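Local coordinates for protein type 3 secretion system chaperone PscG (PDB 2UWJ) that chaperones the type III secretion needle protein PscF together with PscE, preventing its premature polymerisation in the cytoplasm and allowing needle assembly, at residues S17-E30 / A41-G53. Sequence-based numbering, arbitrary orientation.
Sequences SGQHCHEEALCIAE and ARLIRISSLANQG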
loop_
_atom_site.group_PDB
_atom_site.type_symbol
_atom_site.label_atom_id
_atom_site.label_comp_id
_atom_site.label_asym_id
_atom_site.label_seq_id
_atom_site.Cartn_x
_atom_site.Cartn_y
_atom_site.Cartn_z
ATOM N N SER C 17 -1.633 16.031 4.957
ATOM C CA SER C 17 -0.452 16.692 5.532
ATOM C C SER C 17 0.512 17.141 4.420
ATOM O O SER C 17 1.354 17.985 4.680
ATOM C CB SER C 17 0.309 15.746 6.493
ATOM O OG SER C 17 0.949 14.657 5.797
ATOM N N GLY C 18 0.418 16.542 3.235
ATOM C CA GLY C 18 1.300 16.910 2.133
ATOM C C GLY C 18 0.580 17.845 1.156
ATOM O O GLY C 18 1.171 18.291 0.148
ATOM N N GLN C 19 -0.685 18.142 1.437
ATOM C CA GLN C 19 -1.460 19.025 0.542
ATOM C C GLN C 19 -2.107 20.203 1.271
ATOM O O GLN C 19 -3.263 20.572 1.036
ATOM C CB GLN C 19 -2.503 18.223 -0.251
ATOM C CG GLN C 19 -1.828 17.221 -1.180
ATOM C CD GLN C 19 -2.748 16.678 -2.249
ATOM O OE1 GLN C 19 -3.494 17.424 -2.859
ATOM N NE2 GLN C 19 -2.678 15.360 -2.494
ATOM N N HIS C 20 -1.337 20.773 2.176
ATOM C CA HIS C 20 -1.733 21.966 2.916
ATOM C C HIS C 20 -2.947 21.849 3.846
ATOM O O HIS C 20 -3.502 22.869 4.231
ATOM C CB HIS C 20 -1.931 23.138 1.917
ATOM C CG HIS C 20 -0.887 23.190 0.826
ATOM N ND1 HIS C 20 0.471 23.285 1.084
ATOM C CD2 HIS C 20 -1.003 23.079 -0.526
ATOM C CE1 HIS C 20 1.146 23.227 -0.056
ATOM N NE2 HIS C 20 0.278 23.103 -1.049
ATOM N N CYS C 21 -3.382 20.634 4.199
ATOM C CA CYS C 21 -4.541 20.517 5.104
ATOM C C CYS C 21 -4.000 20.255 6.498
ATOM O O CYS C 21 -4.252 19.206 7.089
ATOM C CB CYS C 21 -5.459 19.376 4.676
ATOM S SG CYS C 21 -6.101 19.618 2.994
ATOM N N HIS C 22 -3.286 21.241 7.030
ATOM C CA HIS C 22 -2.613 21.083 8.316
ATOM C C HIS C 22 -3.476 21.054 9.562
ATOM O O HIS C 22 -3.233 20.243 10.473
ATOM C CB HIS C 22 -1.491 22.139 8.408
ATOM C CG HIS C 22 -0.471 21.995 7.317
ATOM N ND1 HIS C 22 0.306 20.864 7.182
ATOM C CD2 HIS C 22 -0.175 22.788 6.252
ATOM C CE1 HIS C 22 1.018 20.950 6.069
ATOM N NE2 HIS C 22 0.742 22.110 5.485
ATOM N N GLU C 23 -4.462 21.929 9.616
ATOM C CA GLU C 23 -5.395 21.955 10.748
ATOM C C GLU C 23 -6.178 20.637 10.780
ATOM O O GLU C 23 -6.420 20.051 11.858
ATOM C CB GLU C 23 -6.420 23.067 10.568
ATOM C CG GLU C 23 -5.881 24.471 10.710
ATOM C CD GLU C 23 -7.001 25.506 10.530
ATOM O OE1 GLU C 23 -8.072 25.347 11.184
ATOM O OE2 GLU C 23 -6.810 26.459 9.735
ATOM N N GLU C 24 -6.636 20.206 9.608
ATOM C CA GLU C 24 -7.359 18.947 9.525
ATOM C C GLU C 24 -6.502 17.760 9.974
ATOM O O GLU C 24 -6.950 16.929 10.775
ATOM C CB GLU C 24 -7.871 18.696 8.093
ATOM C CG GLU C 24 -8.870 19.787 7.599
ATOM C CD GLU C 24 -8.195 21.054 7.028
ATOM O OE1 GLU C 24 -6.959 21.170 7.033
ATOM O OE2 GLU C 24 -8.929 21.947 6.582
ATOM N N ALA C 25 -5.260 17.691 9.489
ATOM C CA ALA C 25 -4.377 16.580 9.826
ATOM C C ALA C 25 -4.135 16.553 11.320
ATOM O O ALA C 25 -4.150 15.489 11.946
ATOM C CB ALA C 25 -2.985 16.703 9.075
ATOM N N LEU C 26 -3.910 17.733 11.883
ATOM C CA LEU C 26 -3.655 17.848 13.320
ATOM C C LEU C 26 -4.850 17.344 14.166
ATOM O O LEU C 26 -4.643 16.649 15.172
ATOM C CB LEU C 26 -3.330 19.286 13.702
ATOM C CG LEU C 26 -3.024 19.503 15.205
ATOM C CD1 LEU C 26 -1.791 18.675 15.569
ATOM C CD2 LEU C 26 -2.791 21.021 15.534
ATOM N N CYS C 27 -6.074 17.731 13.800
ATOM C CA CYS C 27 -7.249 17.253 14.543
ATOM C C CYS C 27 -7.294 15.744 14.494
ATOM O O CYS C 27 -7.639 15.076 15.473
ATOM C CB CYS C 27 -8.556 17.792 13.924
ATOM S SG CYS C 27 -8.817 19.561 14.148
ATOM N N ILE C 28 -6.937 15.174 13.344
ATOM C CA ILE C 28 -6.966 13.718 13.262
ATOM C C ILE C 28 -5.872 13.083 14.099
ATOM O O ILE C 28 -6.094 12.072 14.760
ATOM C CB ILE C 28 -6.885 13.227 11.790
ATOM C CG1 ILE C 28 -8.214 13.624 11.072
ATOM C CG2 ILE C 28 -6.667 11.663 11.767
ATOM C CD1 ILE C 28 -8.182 13.582 9.513
ATOM N N ALA C 29 -4.683 13.687 14.099
ATOM C CA ALA C 29 -3.593 13.124 14.896
ATOM C C ALA C 29 -3.945 13.115 16.390
ATOM O O ALA C 29 -3.641 12.144 17.098
ATOM C CB ALA C 29 -2.288 13.927 14.688
ATOM N N GLU C 30 -4.527 14.200 16.874
ATOM C CA GLU C 30 -4.905 14.296 18.313
ATOM C C GLU C 30 -5.908 13.199 18.665
ATOM O O GLU C 30 -5.767 12.474 19.674
ATOM C CB GLU C 30 -5.515 15.673 18.617
ATOM C CG GLU C 30 -4.439 16.638 18.772
ATOM C CD GLU C 30 -4.940 18.063 19.014
ATOM O OE1 GLU C 30 -6.103 18.199 19.461
ATOM O OE2 GLU C 30 -4.140 19.008 18.767
ATOM N N ALA C 41 -0.106 8.735 14.701
ATOM C CA ALA C 41 -0.340 10.159 14.999
ATOM C C ALA C 41 0.996 10.935 14.858
ATOM O O ALA C 41 1.008 12.046 14.342
ATOM C CB ALA C 41 -0.849 10.349 16.427
ATOM N N ARG C 42 2.083 10.333 15.338
ATOM C CA ARG C 42 3.404 10.966 15.336
ATOM C C ARG C 42 3.867 11.196 13.886
ATOM O O ARG C 42 4.358 12.274 13.539
ATOM C CB ARG C 42 4.366 10.079 16.136
ATOM C CG ARG C 42 5.772 10.635 16.286
ATOM C CD ARG C 42 5.745 11.891 17.058
ATOM N NE ARG C 42 5.087 11.737 18.362
ATOM C CZ ARG C 42 5.622 11.240 19.485
ATOM N NH1 ARG C 42 6.879 10.795 19.551
ATOM N NH2 ARG C 42 4.861 11.231 20.591
ATOM N N LEU C 43 3.714 10.181 13.045
ATOM C CA LEU C 43 3.975 10.307 11.599
ATOM C C LEU C 43 3.227 11.511 10.989
ATOM O O LEU C 43 3.796 12.357 10.253
ATOM C CB LEU C 43 3.490 9.021 10.864
ATOM C CG LEU C 43 3.464 9.151 9.322
ATOM C CD1 LEU C 43 4.887 9.443 8.893
ATOM C CD2 LEU C 43 2.988 7.821 8.621
ATOM N N ILE C 44 1.941 11.613 11.275
ATOM C CA ILE C 44 1.135 12.713 10.714
ATOM C C ILE C 44 1.595 14.081 11.208
ATOM O O ILE C 44 1.748 15.024 10.420
ATOM C CB ILE C 44 -0.394 12.502 11.053
ATOM C CG1 ILE C 44 -0.945 11.283 10.246
ATOM C CG2 ILE C 44 -1.193 13.774 10.718
ATOM C CD1 ILE C 44 -2.221 10.557 10.986
ATOM N N ARG C 45 1.838 14.176 12.504
ATOM C CA ARG C 45 2.309 15.415 13.124
ATOM C C ARG C 45 3.613 15.845 12.455
ATOM O O ARG C 45 3.775 16.997 12.078
ATOM C CB ARG C 45 2.591 15.159 14.618
ATOM C CG ARG C 45 1.320 15.179 15.541
ATOM C CD ARG C 45 1.737 15.046 16.984
ATOM N NE ARG C 45 0.589 14.917 17.889
ATOM C CZ ARG C 45 -0.190 15.936 18.249
ATOM N NH1 ARG C 45 0.068 17.143 17.761
ATOM N NH2 ARG C 45 -1.194 15.771 19.121
ATOM N N ILE C 46 4.549 14.900 12.350
ATOM C CA ILE C 46 5.863 15.209 11.752
ATOM C C ILE C 46 5.786 15.614 10.246
ATOM O O ILE C 46 6.385 16.610 9.799
ATOM C CB ILE C 46 6.797 14.033 11.936
ATOM C CG1 ILE C 46 7.177 13.960 13.424
ATOM C CG2 ILE C 46 8.067 14.223 11.029
ATOM C CD1 ILE C 46 7.854 12.644 13.856
ATOM N N SER C 47 5.000 14.863 9.483
ATOM C CA SER C 47 4.835 15.158 8.081
ATOM C C SER C 47 4.203 16.551 7.913
ATOM O O SER C 47 4.641 17.360 7.060
ATOM C CB SER C 47 3.953 14.100 7.400
ATOM O OG SER C 47 3.700 14.465 6.051
ATOM N N SER C 48 3.183 16.841 8.713
ATOM C CA SER C 48 2.495 18.123 8.610
ATOM C C SER C 48 3.464 19.267 8.941
ATOM O O SER C 48 3.520 20.256 8.219
ATOM C CB SER C 48 1.329 18.209 9.594
ATOM O OG SER C 48 0.807 19.521 9.542
ATOM N N LEU C 49 4.227 19.111 10.028
ATOM C CA LEU C 49 5.182 20.157 10.405
ATOM C C LEU C 49 6.296 20.297 9.350
ATOM O O LEU C 49 6.602 21.407 8.897
ATOM C CB LEU C 49 5.767 19.862 11.780
ATOM C CG LEU C 49 4.781 20.067 12.942
ATOM C CD1 LEU C 49 5.434 19.430 14.186
ATOM C CD2 LEU C 49 4.483 21.616 13.201
ATOM N N ALA C 50 6.878 19.183 8.919
ATOM C CA ALA C 50 7.962 19.261 7.951
ATOM C C ALA C 50 7.468 19.857 6.629
ATOM O O ALA C 50 8.198 20.660 6.009
ATOM C CB ALA C 50 8.603 17.900 7.698
ATOM N N ASN C 51 6.253 19.484 6.199
ATOM C CA ASN C 51 5.714 20.003 4.942
ATOM C C ASN C 51 5.320 21.502 5.047
ATOM O O ASN C 51 5.102 22.148 4.048
ATOM C CB ASN C 51 4.553 19.141 4.422
ATOM C CG ASN C 51 5.062 17.853 3.759
ATOM O OD1 ASN C 51 5.995 17.911 2.929
ATOM N ND2 ASN C 51 4.509 16.680 4.153
ATOM N N GLN C 52 5.247 22.039 6.256
ATOM C CA GLN C 52 4.986 23.479 6.423
ATOM C C GLN C 52 6.327 24.221 6.516
ATOM O O GLN C 52 6.360 25.453 6.668
ATOM C CB GLN C 52 4.268 23.763 7.745
ATOM C CG GLN C 52 2.896 23.273 7.774
ATOM C CD GLN C 52 2.231 23.540 9.105
ATOM O OE1 GLN C 52 1.940 24.695 9.460
ATOM N NE2 GLN C 52 1.966 22.471 9.852
ATOM N N GLY C 53 7.424 23.469 6.495
ATOM C CA GLY C 53 8.740 24.077 6.669
ATOM C C GLY C 53 9.086 24.297 8.147
ATOM O O GLY C 53 10.092 24.945 8.460
HETATM O O HOH W 1 -1.600 19.167 19.440
#
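Ser-48 OG is gripped from two directions: it shares a hydrogen bond of 2.8 Å with His-22 ND1, lying at the edge of the imidazole near its plane, and Gln-52 NE2 adds a weak bond from one helical turn further on. The amide of Gln-52, weakly bonded also to Ser-48 O, stacks on the same imidazole. Gln-52 CG sits 3.3 Å from the centroid of the His-22 ring, almost on the normal, in a CH-pi contact, and the ring and amide planes are 22° apart. The ring is thus held at its edge and over one face, which should fix its rotation.

A pair of hydroxyls also joins the segments, where Ser-47 OG donates to Ser-17 OG over 2.8 Å. Both lie in the buried part of the contact, and Ser-17 OG is also bonded to Leu-14 O in helix 4-17. Asn-51, whose CB packs on Ser-17 O, turns its OD1 to the backbone of another protein chain in the assembly.

Toward the other end the small side chain of Ala-29 lets the backbones close in, its CA only 4.4 Å from that of Ala-41. Ile-44 directs CG2 anti to its backbone N, and this branch meets Ala-25 CB at 3.8 Å. Arg-45 runs extended from CG to NE, carrying its guanidinium past Ala-29 CB to Leu-26 CD1, 3.3 Å from NH1. Its NE pairs with Glu-33 in a salt bridge, while water 1 links NH1 to Glu-30 OE2.

The axes of the helical segments 22-30 and 41-51 approach to 8.8 Å, their N-to-C directions 158° apart. Such antiparallel packing of consecutive helices, with small residues at close approaches, is characteristic of helical hairpins of the TPR kind, consistent with this chaperone family's place in the TPR clan.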